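Local coordinates for ALBA-Domain Protein (Trypanosoma brucei, PDB 7DL8), which probably binds RNA, as a trypanosomal member of the Alba family, at the interface of chains A and B and the interface of chains C and B. Numbering follows the deposited sequence. Chains: chain A/B/C, ALBA-Domain Protein.

Contact 1: the interface of chains A and B. Residues chain A 49, 72, 86, 88; chain B 53, 57, 70, 88.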
# COMPACT_ATOMS: atom_id res chain seq x y z
N ILE A 49 -6.56 2.31 -3.68
CA ILE A 49 -6.66 2.65 -5.09
C ILE A 49 -5.68 1.82 -5.92
O ILE A 49 -6.01 1.36 -7.02
CB ILE A 49 -6.45 4.16 -5.29
CG1 ILE A 49 -7.69 4.93 -4.84
CG2 ILE A 49 -6.10 4.48 -6.73
CD1 ILE A 49 -7.51 6.44 -4.84
N THR A 72 -11.29 9.55 -11.62
CA THR A 72 -10.93 9.82 -10.24
C THR A 72 -11.84 10.90 -9.68
O THR A 72 -12.32 11.77 -10.40
CB THR A 72 -9.46 10.25 -10.11
OG1 THR A 72 -9.26 11.47 -10.85
CG2 THR A 72 -8.54 9.17 -10.66
N ASP A 86 -9.92 10.21 -1.60
CA ASP A 86 -9.87 10.10 -3.05
C ASP A 86 -10.30 8.71 -3.50
O ASP A 86 -10.15 7.73 -2.78
CB ASP A 86 -8.46 10.41 -3.56
CG ASP A 86 -8.08 11.86 -3.36
OD1 ASP A 86 -8.92 12.74 -3.63
OD2 ASP A 86 -6.94 12.12 -2.91
N ILE A 88 -10.88 6.00 -7.08
CA ILE A 88 -10.71 5.62 -8.48
C ILE A 88 -11.86 4.70 -8.86
O ILE A 88 -12.42 4.00 -8.02
CB ILE A 88 -9.34 4.95 -8.73
CG1 ILE A 88 -8.99 4.98 -10.22
CG2 ILE A 88 -9.34 3.52 -8.21
CD1 ILE A 88 -7.59 4.49 -10.52
N VAL B 53 -2.87 9.81 -7.67
CA VAL B 53 -4.28 10.16 -7.83
C VAL B 53 -4.63 11.34 -6.94
O VAL B 53 -5.39 12.23 -7.34
CB VAL B 53 -5.16 8.93 -7.55
CG1 VAL B 53 -6.62 9.34 -7.38
CG2 VAL B 53 -5.02 7.90 -8.66
N GLU B 57 -6.17 15.07 -7.85
CA GLU B 57 -7.37 15.56 -7.18
C GLU B 57 -7.11 16.89 -6.49
O GLU B 57 -8.00 17.76 -6.43
CB GLU B 57 -7.87 14.52 -6.17
CG GLU B 57 -8.66 13.39 -6.81
CD GLU B 57 -9.77 13.88 -7.72
OE1 GLU B 57 -9.79 13.47 -8.90
OE2 GLU B 57 -10.62 14.66 -7.25
N ILE B 70 -6.51 8.87 -18.51
CA ILE B 70 -5.94 8.05 -17.45
C ILE B 70 -5.80 6.63 -17.99
O ILE B 70 -6.77 6.04 -18.46
CB ILE B 70 -6.81 8.04 -16.18
CG1 ILE B 70 -7.02 9.46 -15.66
CG2 ILE B 70 -6.19 7.16 -15.11
CD1 ILE B 70 -7.94 9.55 -14.46
N ILE B 88 0.20 3.81 -13.24
CA ILE B 88 -0.88 4.68 -13.67
C ILE B 88 -0.26 5.88 -14.37
O ILE B 88 0.88 6.27 -14.08
CB ILE B 88 -1.77 5.12 -12.49
CG1 ILE B 88 -3.11 5.66 -13.00
CG2 ILE B 88 -1.06 6.16 -11.62
CD1 ILE B 88 -4.10 5.98 -11.90

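Contact 2: the interface of chains C and B. Residues chain C 17-18, 21, 47-48, 51; chain B 17-18, 21, 47-48, 51.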
# COMPACT_ATOMS: atom_id res chain seq x y z
N GLY C 17 6.79 9.88 -6.38
CA GLY C 17 7.45 8.82 -5.66
C GLY C 17 7.91 9.26 -4.29
O GLY C 17 7.73 10.41 -3.88
N TYR C 18 8.53 8.31 -3.59
CA TYR C 18 8.94 8.44 -2.20
C TYR C 18 10.41 8.80 -2.00
O TYR C 18 10.83 9.01 -0.86
CB TYR C 18 8.62 7.15 -1.44
CG TYR C 18 7.17 6.74 -1.57
CD1 TYR C 18 6.16 7.69 -1.57
CD2 TYR C 18 6.82 5.41 -1.69
CE1 TYR C 18 4.84 7.32 -1.69
CE2 TYR C 18 5.50 5.03 -1.81
CZ TYR C 18 4.51 5.99 -1.80
OH TYR C 18 3.20 5.61 -1.92
N THR C 21 11.02 11.81 -0.15
CA THR C 21 10.37 11.78 1.15
C THR C 21 11.23 11.06 2.17
O THR C 21 11.33 11.49 3.33
CB THR C 21 9.00 11.10 1.05
OG1 THR C 21 8.17 11.80 0.11
CG2 THR C 21 8.31 11.04 2.40
N GLY C 47 0.33 2.46 4.52
CA GLY C 47 1.26 2.33 3.42
C GLY C 47 2.57 3.07 3.60
O GLY C 47 3.50 2.82 2.84
N ALA C 48 2.66 3.94 4.60
CA ALA C 48 3.89 4.65 4.88
C ALA C 48 4.81 3.88 5.82
O ALA C 48 5.92 4.35 6.10
CB ALA C 48 3.59 6.03 5.48
N GLU C 51 8.12 3.11 4.01
CA GLU C 51 9.08 4.22 3.93
C GLU C 51 9.73 4.50 5.28
O GLU C 51 10.91 4.85 5.34
CB GLU C 51 8.39 5.47 3.38
CG GLU C 51 8.07 5.37 1.90
CD GLU C 51 6.80 4.59 1.64
OE1 GLU C 51 5.80 4.86 2.33
OE2 GLU C 51 6.82 3.69 0.78
N GLY B 17 5.21 10.41 6.37
CA GLY B 17 3.96 10.43 5.62
C GLY B 17 4.14 11.13 4.30
O GLY B 17 5.23 11.60 3.95
N TYR B 18 3.04 11.20 3.55
CA TYR B 18 3.06 11.71 2.19
C TYR B 18 2.63 13.17 2.05
O TYR B 18 2.81 13.74 0.97
CB TYR B 18 2.21 10.81 1.30
CG TYR B 18 2.62 9.36 1.42
CD1 TYR B 18 3.96 9.01 1.43
CD2 TYR B 18 1.68 8.35 1.54
CE1 TYR B 18 4.35 7.69 1.55
CE2 TYR B 18 2.06 7.03 1.66
CZ TYR B 18 3.39 6.70 1.66
OH TYR B 18 3.77 5.39 1.77
N THR B 21 4.84 15.73 0.15
CA THR B 21 5.31 15.11 -1.08
C THR B 21 4.28 15.30 -2.19
O THR B 21 4.64 15.55 -3.34
CB THR B 21 5.59 13.62 -0.85
OG1 THR B 21 6.56 13.47 0.19
CG2 THR B 21 6.11 12.97 -2.12
N GLY B 47 2.68 1.30 -4.94
CA GLY B 47 2.07 1.99 -3.82
C GLY B 47 1.97 3.49 -3.97
O GLY B 47 1.25 4.13 -3.19
N ALA B 48 2.65 4.07 -4.96
CA ALA B 48 2.58 5.51 -5.19
C ALA B 48 1.44 5.89 -6.12
O ALA B 48 1.24 7.08 -6.37
CB ALA B 48 3.91 6.01 -5.76
N GLU B 51 -0.96 8.16 -4.26
CA GLU B 51 -0.50 9.54 -4.14
C GLU B 51 -0.58 10.28 -5.47
O GLU B 51 -0.87 11.48 -5.49
CB GLU B 51 0.93 9.58 -3.60
CG GLU B 51 1.01 9.28 -2.11
CD GLU B 51 0.97 7.79 -1.83
OE1 GLU B 51 0.22 7.37 -0.93
OE2 GLU B 51 1.69 7.04 -2.52

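Contact 1: the interface of chains A and B
The flat groups here are two carboxylates, those of A:Asp86 and B:Glu57, with planes turned 61° apart. They do not meet oxygen to oxygen: the two side chains run past each other in opposite directions, and A:Asp86 OD1 lies 3.3 Å from B:Glu57 CG, against the aliphatic stem of the glutamate. The gap between like-charged oxygens, A:Asp86 OD1 and B:Glu57 OE2, is 4.4 Å, which may favour proton uptake by one of the pair. B:Glu57 bends at its second torsion (chi2 -51°), carrying its carboxylate round to A:Thr72. There A:Thr72 OG1 donates a 2.8 Å hydrogen bond to B:Glu57 OE1, arriving nearly head-on to the C-O bond.

A:Thr72 works with both branches. With OG1 held between the backbone N and the carbonyl carbon (chi1 61°), the hydroxyl points to the glutamate while the methyl turns into the apolar part of the patch. A:Thr72 CG2 packs 3.8 Å from B:Val53 CG1 and is also touched by B:Ile70 CD1, both side chains coming in at a slant. The same valine methyl meets A:Ile49 CD1 tip to tip at 4.0 Å. Farther in, A:Ile88 and B:Ile88 also point end to end, their CD1 methyls 4.0 Å apart, a self-contact between equivalent residues of a two-fold arrangement.

In the fold, helix 49-61 of chain B lays B:Val53 and B:Glu57 against strands 65-76 and 84-94 of chain A, while B:Ile70 and B:Ile88 come from the matching strands of B. This helix-and-strand pairing fits an Alba-type dimer, and the twin set of contacts has the chains exchanged.

Contact 2: the interface of chains C and B
C:Tyr18 and B:Tyr18 stack at the apolar centre, their planes 11° apart and their ring centroids separated by 4.6 Å. The rings are displaced, with the CD1/CE1 sides overlapping: C:Tyr18 CE1 sits 3.3 Å from B:Tyr18 CE1. The two side chains slant across one another, so each hydroxyl ends beyond the rim of the partner ring, beside its CZ-CE2 edge, and points on toward the other subunit's 3-10 turn. In both chains CG is anti to the carbonyl carbon (chi1 -54° in C:Tyr18), which sends the ring out of the loop ahead of the first helix and over to the partner. This two-fold contact, built from that loop, the start of the first helix and the turn 46-48, may join subunits in solution or only in the crystal.

Next outward come the alanines. C:Ala48 CA rests 3.9 Å from B:Tyr18 CZ, and B:Ala48 supports the C:Tyr18 ring in the same way. The glutamates of helix 49-61 frame the stack. B:Glu51 CD lies at the edge of the C:Tyr18 ring, in its plane, with the carboxylate turned well away from coplanar. C:Glu51 OE1 lies over the rim of its own chain's tyrosine, on the face that also meets the partner ring. The approach of each tyrosine hydroxyl to the opposing Glu51 carboxylate is modelled too close to be real, and so is the meeting of the two Thr21 hydroxyls near the two-fold; their exact geometry is doubtful. As modelled, C:Thr21 CG2 lies 3.5 Å from the carbonyl B:Gly17 O, with its twin against C:Gly17 O.

At the polar rim the phenols reach the 3-10 turn 46-48 of the other chain. B:Tyr18 OH hydrogen-bonds to the backbone C:Gly47 O at 2.8 Å. Its counterpart, C:Tyr18 OH, donates to B:Gly47 O over 2.8 Å, from above the carbonyl plane, 64° out of it.

Contact 1 and contact 2 lie about 15 Å apart, measured between the centres of their C-alpha atoms, and chain B takes part in both. Helix 49-61 of B joins them: B:Glu51 faces contact 2, while B:Val53 and B:Glu57 face contact 1. Contact 1 otherwise draws on the beta-strands, contact 2 on the loop and helix near residues 17-21 and the turn 46-48. Because the two surfaces differ, one subunit can hold a partner on each, so two-fold pairs can be joined into larger groups. The deposited assembly holds four copies, which may or may not associate this way in solution.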